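Local coordinates for protein putative exotoxin (superantigen) (Streptococcus pyogenes, PDB 1TY0) that acts as a secreted streptococcal superantigen that probably works as a toxin by engaging T-cell receptors, through a surface it can also use to dimerise, at residues A[75-80]-A[86-91]; A[133-138]-A[188-193]; A[40-43]-A[49-52]. All coordinates share one frame; numbering follows the deposited sequence.

Contact 1 of 3, residues A[75-80]-A[86-91]; sequences LPYIFT and YIYGGV
The rings of Tyr77 and Tyr88 lie flat on one another in an offset stack, centroids 4.0 Å apart and planes only 5° from parallel. CZ of Tyr88 sits over the middle of the Tyr77 ring, and CE2 of Tyr77 over the middle of the Tyr88 ring. Tyr77 gets there because its CG stands between its own backbone N and carbonyl carbon (chi1 61°), which swings the ring across strand 84-93. CZ of Tyr77 then meets CB of Tyr86 at 3.9 Å, and CG2 of Ile78 rests against that same CB. Farther along, CE2 of Tyr86 meets CG2 of Thr80 at 3.7 Å, and Thr80 OG1, which is hydrogen-bonded to Tyr82 N, lies at the ring's edge.

The direct backbone link is sparse: Tyr77 N donates to Tyr86 O at 3.3 Å, and a CA-H...O contact from Pro76 reaches the same oxygen. The loop follows the strand without pairing regularly with it. Three waters bridge further atoms: one joins Leu75 O to Tyr88 N, a second Tyr77 OH to Ile87 O, and a third Ile78 O to Tyr86 N. The hydroxyl of Tyr88 is bound by Ser184. Within the OB-fold domain, Ile87 packs on Ile72 of the flanking strand 69-74, while Phe187 of helix 183-187 touches Leu75, Tyr77 and Tyr88.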
loop_
_atom_site.group_PDB
_atom_site.type_symbol
_atom_site.label_atom_id
_atom_site.label_comp_id
_atom_site.label_asym_id
_atom_site.label_seq_id
_atom_site.Cartn_x
_atom_site.Cartn_y
_atom_site.Cartn_z
ATOM N N LEU A 75 6.230 6.826 0.787
ATOM C CA LEU A 75 5.460 5.961 -0.096
ATOM C C LEU A 75 6.415 5.011 -0.800
ATOM O O LEU A 75 7.361 5.447 -1.464
ATOM C CB LEU A 75 4.683 6.813 -1.107
ATOM C CG LEU A 75 3.896 7.967 -0.469
ATOM C CD1 LEU A 75 3.107 8.723 -1.543
ATOM C CD2 LEU A 75 2.957 7.422 0.598
ATOM N N PRO A 76 6.200 3.690 -0.651
ATOM C CA PRO A 76 7.086 2.715 -1.300
ATOM C C PRO A 76 6.958 2.779 -2.818
ATOM O O PRO A 76 5.850 2.860 -3.342
ATOM C CB PRO A 76 6.602 1.384 -0.731
ATOM C CG PRO A 76 5.119 1.613 -0.598
ATOM C CD PRO A 76 5.069 3.013 0.015
ATOM N N TYR A 77 8.087 2.741 -3.523
ATOM C CA TYR A 77 8.048 2.814 -4.981
ATOM C C TYR A 77 8.414 1.499 -5.667
ATOM O O TYR A 77 8.232 1.340 -6.879
ATOM C CB TYR A 77 8.957 3.951 -5.474
ATOM C CG TYR A 77 10.419 3.812 -5.107
ATOM C CD1 TYR A 77 11.287 3.046 -5.888
ATOM C CD2 TYR A 77 10.937 4.451 -3.985
ATOM C CE1 TYR A 77 12.638 2.924 -5.557
ATOM C CE2 TYR A 77 12.286 4.333 -3.641
ATOM C CZ TYR A 77 13.130 3.570 -4.430
ATOM O OH TYR A 77 14.461 3.450 -4.091
ATOM N N ILE A 78 8.923 0.554 -4.890
ATOM C CA ILE A 78 9.294 -0.744 -5.431
ATOM C C ILE A 78 9.394 -1.748 -4.297
ATOM O O ILE A 78 9.677 -1.372 -3.159
ATOM C CB ILE A 78 10.654 -0.676 -6.168
ATOM C CG1 ILE A 78 10.869 -1.942 -6.993
ATOM C CG2 ILE A 78 11.795 -0.518 -5.171
ATOM C CD1 ILE A 78 9.969 -2.039 -8.203
ATOM N N PHE A 79 9.139 -3.016 -4.608
ATOM C CA PHE A 79 9.235 -4.091 -3.625
ATOM C C PHE A 79 10.259 -5.102 -4.123
ATOM O O PHE A 79 10.417 -5.299 -5.334
ATOM C CB PHE A 79 7.887 -4.809 -3.444
ATOM C CG PHE A 79 6.791 -3.930 -2.917
ATOM C CD1 PHE A 79 6.948 -3.236 -1.723
ATOM C CD2 PHE A 79 5.594 -3.810 -3.611
ATOM C CE1 PHE A 79 5.924 -2.434 -1.226
ATOM C CE2 PHE A 79 4.560 -3.008 -3.120
ATOM C CZ PHE A 79 4.730 -2.321 -1.926
ATOM N N THR A 80 10.976 -5.723 -3.194
ATOM C CA THR A 80 11.966 -6.733 -3.562
ATOM C C THR A 80 11.800 -7.918 -2.627
ATOM O O THR A 80 10.984 -7.882 -1.703
ATOM C CB THR A 80 13.422 -6.229 -3.429
ATOM O OG1 THR A 80 13.788 -6.180 -2.043
ATOM C CG2 THR A 80 13.576 -4.850 -4.062
ATOM N N TYR A 86 11.613 0.438 0.466
ATOM C CA TYR A 86 12.333 1.434 -0.326
ATOM C C TYR A 86 11.447 2.649 -0.565
ATOM O O TYR A 86 10.386 2.551 -1.184
ATOM C CB TYR A 86 12.784 0.819 -1.653
ATOM C CG TYR A 86 13.811 -0.264 -1.442
ATOM C CD1 TYR A 86 15.122 0.063 -1.100
ATOM C CD2 TYR A 86 13.461 -1.614 -1.500
ATOM C CE1 TYR A 86 16.063 -0.919 -0.814
ATOM C CE2 TYR A 86 14.405 -2.614 -1.210
ATOM C CZ TYR A 86 15.698 -2.252 -0.868
ATOM O OH TYR A 86 16.638 -3.209 -0.563
ATOM N N ILE A 87 11.886 3.794 -0.043
ATOM C CA ILE A 87 11.135 5.043 -0.172
ATOM C C ILE A 87 12.082 6.189 -0.514
ATOM O O ILE A 87 13.301 6.034 -0.444
ATOM C CB ILE A 87 10.419 5.411 1.156
ATOM C CG1 ILE A 87 11.455 5.607 2.270
ATOM C CG2 ILE A 87 9.428 4.302 1.547
ATOM C CD1 ILE A 87 10.872 6.136 3.578
ATOM N N TYR A 88 11.514 7.330 -0.894
ATOM C CA TYR A 88 12.307 8.525 -1.187
ATOM C C TYR A 88 11.978 9.505 -0.069
ATOM O O TYR A 88 10.804 9.776 0.187
ATOM C CB TYR A 88 11.903 9.146 -2.528
ATOM C CG TYR A 88 12.228 8.310 -3.738
ATOM C CD1 TYR A 88 13.527 7.850 -3.968
ATOM C CD2 TYR A 88 11.246 8.015 -4.685
ATOM C CE1 TYR A 88 13.841 7.121 -5.116
ATOM C CE2 TYR A 88 11.551 7.291 -5.835
ATOM C CZ TYR A 88 12.847 6.848 -6.044
ATOM O OH TYR A 88 13.153 6.133 -7.190
ATOM N N GLY A 89 13.001 10.030 0.602
ATOM C CA GLY A 89 12.761 10.969 1.688
ATOM C C GLY A 89 11.851 10.424 2.783
ATOM O O GLY A 89 11.969 9.257 3.175
ATOM N N GLY A 90 10.949 11.276 3.272
ATOM C CA GLY A 90 10.012 10.895 4.319
ATOM C C GLY A 90 10.619 10.764 5.707
ATOM O O GLY A 90 9.997 10.218 6.613
ATOM N N VAL A 91 11.823 11.292 5.889
ATOM C CA VAL A 91 12.515 11.165 7.171
ATOM C C VAL A 91 12.600 12.470 7.955
ATOM O O VAL A 91 13.110 13.463 7.453
ATOM C CB VAL A 91 13.942 10.626 6.940
ATOM C CG1 VAL A 91 14.690 10.515 8.262
ATOM C CG2 VAL A 91 13.865 9.264 6.250
HETATM O O HOH W 1 8.761 7.828 -1.484
HETATM O O HOH W 2 15.075 3.984 -1.571
HETATM O O HOH W 3 9.364 -1.120 -0.521
#

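Contact 2 of 3, residues A[133-138]-A[188-193]; sequences EFDFKI and KKYKDN
Tyr190 OH donates a very short hydrogen bond, 2.5 Å, to OD2 of Asp135, the bond that joins segment 133-138, on helix 131-146 of the beta-grasp domain, to the 3-10 turn 189-192. The carboxylate oxygen lies at the edge of the ring, near its plane, while the carboxylate itself is turned 68° from that plane. Both side chains are buried, so the bond satisfies polar atoms inside the protein. Asp135 is reached because its CG is anti to the backbone N (chi1 -171°), which carries the acid group out from the helix toward the turn.

The other oxygen, OD1, is engaged by Arg139 one turn later in a salt bridge. Tyr18 OH meets both Tyr190 OH and Lys189 NZ, bringing the N-terminal helix 5-18 into the same polar cluster. Lys189 NZ stays 4.5 Å from Asp135 OD2, beyond salt-bridge distance, and its ion-pair partner is Asp176. With Arg139 and Lys189 both near, the negative form of Asp135 is probably stabilised.

Within the helix, Lys137 NZ and Glu133 OE2 form a salt bridge across a single turn. Phe134 packs on Ile162 of strand 157-164, and Ile138 on Leu160 of the same strand, which Asp135 also touches. Within the turn, Lys189 CG sits 4.0 Å above the plane of the Tyr190 ring, over its centre. Packing across the contact itself is slight: Lys189 CE comes 3.7 Å from Asp135 OD2.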
loop_
_atom_site.group_PDB
_atom_site.type_symbol
_atom_site.label_atom_id
_atom_site.label_comp_id
_atom_site.label_asym_id
_atom_site.label_seq_id
_atom_site.Cartn_x
_atom_site.Cartn_y
_atom_site.Cartn_z
ATOM N N GLU A 133 4.316 13.565 3.455
ATOM C CA GLU A 133 3.204 13.073 4.266
ATOM C C GLU A 133 1.964 13.933 4.055
ATOM O O GLU A 133 0.854 13.421 3.887
ATOM C CB GLU A 133 3.569 13.070 5.752
ATOM C CG GLU A 133 2.432 12.559 6.630
ATOM C CD GLU A 133 2.808 12.431 8.093
ATOM O OE1 GLU A 133 4.018 12.406 8.414
ATOM O OE2 GLU A 133 1.880 12.343 8.927
ATOM N N PHE A 134 2.154 15.245 4.068
ATOM C CA PHE A 134 1.032 16.158 3.876
ATOM C C PHE A 134 0.426 15.966 2.484
ATOM O O PHE A 134 -0.794 15.884 2.332
ATOM C CB PHE A 134 1.504 17.602 4.044
ATOM C CG PHE A 134 0.387 18.582 4.242
ATOM C CD1 PHE A 134 -0.393 18.992 3.168
ATOM C CD2 PHE A 134 0.100 19.081 5.509
ATOM C CE1 PHE A 134 -1.446 19.885 3.349
ATOM C CE2 PHE A 134 -0.949 19.975 5.699
ATOM C CZ PHE A 134 -1.723 20.375 4.615
ATOM N N ASP A 135 1.289 15.879 1.473
ATOM C CA ASP A 135 0.855 15.714 0.090
ATOM C C ASP A 135 0.062 14.422 -0.094
ATOM O O ASP A 135 -1.024 14.421 -0.674
ATOM C CB ASP A 135 2.088 15.742 -0.830
ATOM C CG ASP A 135 1.727 15.804 -2.305
ATOM O OD1 ASP A 135 0.630 16.293 -2.639
ATOM O OD2 ASP A 135 2.563 15.384 -3.135
ATOM N N PHE A 136 0.600 13.318 0.406
ATOM C CA PHE A 136 -0.089 12.038 0.295
ATOM C C PHE A 136 -1.478 12.088 0.925
ATOM O O PHE A 136 -2.464 11.682 0.309
ATOM C CB PHE A 136 0.720 10.934 0.977
ATOM C CG PHE A 136 -0.054 9.664 1.182
ATOM C CD1 PHE A 136 -0.333 8.820 0.110
ATOM C CD2 PHE A 136 -0.540 9.336 2.445
ATOM C CE1 PHE A 136 -1.092 7.658 0.296
ATOM C CE2 PHE A 136 -1.296 8.184 2.639
ATOM C CZ PHE A 136 -1.574 7.344 1.563
ATOM N N LYS A 137 -1.554 12.590 2.152
ATOM C CA LYS A 137 -2.832 12.646 2.850
ATOM C C LYS A 137 -3.846 13.558 2.182
ATOM O O LYS A 137 -5.012 13.194 2.059
ATOM C CB LYS A 137 -2.617 13.052 4.308
ATOM C CG LYS A 137 -1.863 11.986 5.093
ATOM C CD LYS A 137 -1.710 12.321 6.574
ATOM C CE LYS A 137 -1.136 11.111 7.307
ATOM N NZ LYS A 137 -0.818 11.383 8.737
ATOM N N ILE A 138 -3.406 14.729 1.734
ATOM C CA ILE A 138 -4.321 15.648 1.071
ATOM C C ILE A 138 -4.780 15.087 -0.274
ATOM O O ILE A 138 -5.947 15.221 -0.635
ATOM C CB ILE A 138 -3.687 17.043 0.866
ATOM C CG1 ILE A 138 -4.719 17.995 0.252
ATOM C CG2 ILE A 138 -2.469 16.939 -0.022
ATOM C CD1 ILE A 138 -4.277 19.440 0.247
ATOM N N LYS A 188 9.755 10.492 -6.965
ATOM C CA LYS A 188 11.119 11.008 -6.923
ATOM C C LYS A 188 11.208 12.430 -6.386
ATOM O O LYS A 188 12.216 12.811 -5.798
ATOM C CB LYS A 188 11.767 10.929 -8.311
ATOM C CG LYS A 188 12.959 9.978 -8.365
ATOM C CD LYS A 188 13.457 9.773 -9.786
ATOM C CE LYS A 188 14.728 8.938 -9.816
ATOM N NZ LYS A 188 14.556 7.605 -9.178
ATOM N N LYS A 189 10.154 13.215 -6.581
ATOM C CA LYS A 189 10.153 14.589 -6.087
ATOM C C LYS A 189 10.393 14.634 -4.581
ATOM O O LYS A 189 10.980 15.589 -4.066
ATOM C CB LYS A 189 8.824 15.283 -6.423
ATOM C CG LYS A 189 7.572 14.550 -5.930
ATOM C CD LYS A 189 6.316 15.408 -6.143
ATOM C CE LYS A 189 5.036 14.678 -5.758
ATOM N NZ LYS A 189 4.592 13.686 -6.773
ATOM N N TYR A 190 9.976 13.585 -3.872
ATOM C CA TYR A 190 10.133 13.561 -2.425
ATOM C C TYR A 190 11.568 13.351 -1.962
ATOM O O TYR A 190 11.838 13.365 -0.767
ATOM C CB TYR A 190 9.217 12.491 -1.795
ATOM C CG TYR A 190 7.744 12.662 -2.117
ATOM C CD1 TYR A 190 7.112 13.892 -1.946
ATOM C CD2 TYR A 190 6.978 11.585 -2.582
ATOM C CE1 TYR A 190 5.758 14.058 -2.230
ATOM C CE2 TYR A 190 5.613 11.739 -2.872
ATOM C CZ TYR A 190 5.013 12.983 -2.691
ATOM O OH TYR A 190 3.677 13.154 -2.965
ATOM N N LYS A 191 12.490 13.155 -2.897
ATOM C CA LYS A 191 13.881 12.967 -2.509
ATOM C C LYS A 191 14.449 14.234 -1.875
ATOM O O LYS A 191 15.472 14.175 -1.194
ATOM C CB LYS A 191 14.737 12.549 -3.708
ATOM C CG LYS A 191 14.445 11.143 -4.190
ATOM C CD LYS A 191 15.344 10.737 -5.349
ATOM C CE LYS A 191 16.811 10.801 -4.965
ATOM N NZ LYS A 191 17.663 10.186 -6.026
ATOM N N ASP A 192 13.800 15.380 -2.083
ATOM C CA ASP A 192 14.304 16.602 -1.459
ATOM C C ASP A 192 14.040 16.601 0.048
ATOM O O ASP A 192 14.510 17.487 0.765
ATOM C CB ASP A 192 13.703 17.865 -2.095
ATOM C CG ASP A 192 12.190 17.911 -2.023
ATOM O OD1 ASP A 192 11.602 17.265 -1.134
ATOM O OD2 ASP A 192 11.584 18.619 -2.860
ATOM N N ASN A 193 13.287 15.606 0.513
ATOM C CA ASN A 193 12.967 15.451 1.935
ATOM C C ASN A 193 12.467 16.760 2.542
ATOM O O ASN A 193 12.734 17.043 3.709
ATOM C CB ASN A 193 14.217 14.984 2.704
ATOM C CG ASN A 193 13.884 14.227 3.989
ATOM O OD1 ASN A 193 14.473 14.477 5.044
ATOM N ND2 ASN A 193 12.962 13.286 3.900
#

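Contact 3 of 3, residues A[40-43]-A[49-52]; sequences IDIS and NFSV
Ile40 and Val52 face each other as an antiparallel hydrogen-bonded pair, with Ile40 N to Val52 O at 2.9 Å and Val52 N to Ile40 O at 2.8 Å, both in the carbonyl plane, and Asp41 with Ser51 follows as the non-hydrogen-bonded pair. One residue on, Ile42 N reaches Phe50 O at 3.0 Å, tilted 24° from the carbonyl plane as the chain leaves the strand. A side chain then takes over from the backbone: Ser43 OG accepts from Phe50 N at 3.0 Å.

That hydroxyl is itself engaged by Asp41. Ser43 OG donates to Asp41 OD1 on its syn lone pair at 2.6 Å, and Ser43 N bonds the same oxygen from above the carboxylate plane, closing an Asx turn. Asp41 OD1 is thus gripped twice by one residue, and with its proton given to Asp41, Ser43 OG presents a lone pair to Phe50 N. A water within hydrogen-bonding distance of Asp41 OD1 and Asn49 OD1 lies between the segments.

The face carrying Ile40 and Val52 is greasy. Ile42 and Phe50 lie side by side and point the same way, CD1 of Ile42 3.6 Å from CD1 of Phe50, and the same methyl touches CG2 of Val52 at 3.8 Å. Tyr85 meets Ile42, Phe50 and Val52, and Ile72 covers Ile40 and Val52. Such packing belongs to neighbouring strands of an OB-fold beta barrel, here strands 37-41 and 51-55 joined by the short helix 43-46, with the Asx turn at its start.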
loop_
_atom_site.group_PDB
_atom_site.type_symbol
_atom_site.label_atom_id
_atom_site.label_comp_id
_atom_site.label_asym_id
_atom_site.label_seq_id
_atom_site.Cartn_x
_atom_site.Cartn_y
_atom_site.Cartn_z
ATOM N N ILE A 40 17.487 2.922 8.115
ATOM C CA ILE A 40 16.770 2.967 9.387
ATOM C C ILE A 40 16.221 1.621 9.828
ATOM O O ILE A 40 15.634 0.878 9.041
ATOM C CB ILE A 40 15.584 3.965 9.295
ATOM C CG1 ILE A 40 16.044 5.286 8.665
ATOM C CG2 ILE A 40 14.975 4.181 10.663
ATOM C CD1 ILE A 40 17.208 5.948 9.349
ATOM N N ASP A 41 16.400 1.321 11.105
ATOM C CA ASP A 41 15.933 0.067 11.660
ATOM C C ASP A 41 14.481 0.096 12.142
ATOM O O ASP A 41 14.091 0.979 12.904
ATOM C CB ASP A 41 16.836 -0.333 12.822
ATOM C CG ASP A 41 16.499 -1.701 13.376
ATOM O OD1 ASP A 41 16.097 -2.572 12.582
ATOM O OD2 ASP A 41 16.650 -1.912 14.599
ATOM N N ILE A 42 13.679 -0.858 11.681
ATOM C CA ILE A 42 12.296 -0.960 12.150
ATOM C C ILE A 42 12.043 -2.393 12.634
ATOM O O ILE A 42 10.896 -2.838 12.753
ATOM C CB ILE A 42 11.262 -0.577 11.051
ATOM C CG1 ILE A 42 11.341 -1.537 9.866
ATOM C CG2 ILE A 42 11.508 0.853 10.596
ATOM C CD1 ILE A 42 10.205 -1.354 8.876
ATOM N N SER A 43 13.128 -3.104 12.939
ATOM C CA SER A 43 13.047 -4.496 13.386
ATOM C C SER A 43 12.118 -4.715 14.576
ATOM O O SER A 43 11.408 -5.723 14.634
ATOM C CB SER A 43 14.444 -5.029 13.737
ATOM O OG SER A 43 15.309 -4.999 12.613
ATOM N N ASN A 49 14.553 -8.990 11.539
ATOM C CA ASN A 49 15.414 -7.963 10.961
ATOM C C ASN A 49 14.663 -7.306 9.810
ATOM O O ASN A 49 14.217 -7.979 8.882
ATOM C CB ASN A 49 16.725 -8.564 10.454
ATOM C CG ASN A 49 17.695 -7.504 9.974
ATOM O OD1 ASN A 49 17.961 -6.529 10.677
ATOM N ND2 ASN A 49 18.229 -7.688 8.773
ATOM N N PHE A 50 14.529 -5.987 9.877
ATOM C CA PHE A 50 13.802 -5.249 8.854
ATOM C C PHE A 50 14.251 -3.798 8.885
ATOM O O PHE A 50 14.359 -3.184 9.950
ATOM C CB PHE A 50 12.296 -5.329 9.130
ATOM C CG PHE A 50 11.443 -5.342 7.892
ATOM C CD1 PHE A 50 11.423 -4.252 7.025
ATOM C CD2 PHE A 50 10.665 -6.452 7.586
ATOM C CE1 PHE A 50 10.638 -4.271 5.866
ATOM C CE2 PHE A 50 9.877 -6.484 6.432
ATOM C CZ PHE A 50 9.866 -5.391 5.572
ATOM N N SER A 51 14.515 -3.237 7.718
ATOM C CA SER A 51 14.939 -1.853 7.683
ATOM C C SER A 51 14.231 -1.072 6.594
ATOM O O SER A 51 13.453 -1.617 5.806
ATOM C CB SER A 51 16.458 -1.772 7.477
ATOM O OG SER A 51 16.847 -2.451 6.297
ATOM N N VAL A 52 14.493 0.223 6.585
ATOM C CA VAL A 52 13.929 1.108 5.584
ATOM C C VAL A 52 15.088 1.858 4.954
ATOM O O VAL A 52 15.938 2.404 5.659
ATOM C CB VAL A 52 12.962 2.130 6.209
ATOM C CG1 VAL A 52 12.518 3.155 5.150
ATOM C CG2 VAL A 52 11.748 1.411 6.784
HETATM O O HOH W 4 17.766 -3.463 10.237
#

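How the contacts relate
Along the chain contact 3 comes first, then contact 1, then contact 2. Contacts 1 and 3, centres 13 Å apart, belong to the same OB-fold sheet: strands 84-93 and 51-55 run as parallel neighbours, and Ile87 CD1 packs on Val52 CG1 at 3.8 Å. Contact 2 lies in the beta-grasp domain, yet its centre is only 11 Å from that of contact 1, and the two touch where Lys188 NZ meets Tyr88 OH at 2.8 Å. It stays clear of contact 3, nearest atoms about 10 Å apart. Contact 1 therefore sits between the other two, with strand 84-93 facing barrel neighbours and, through segment 188-193, the second domain.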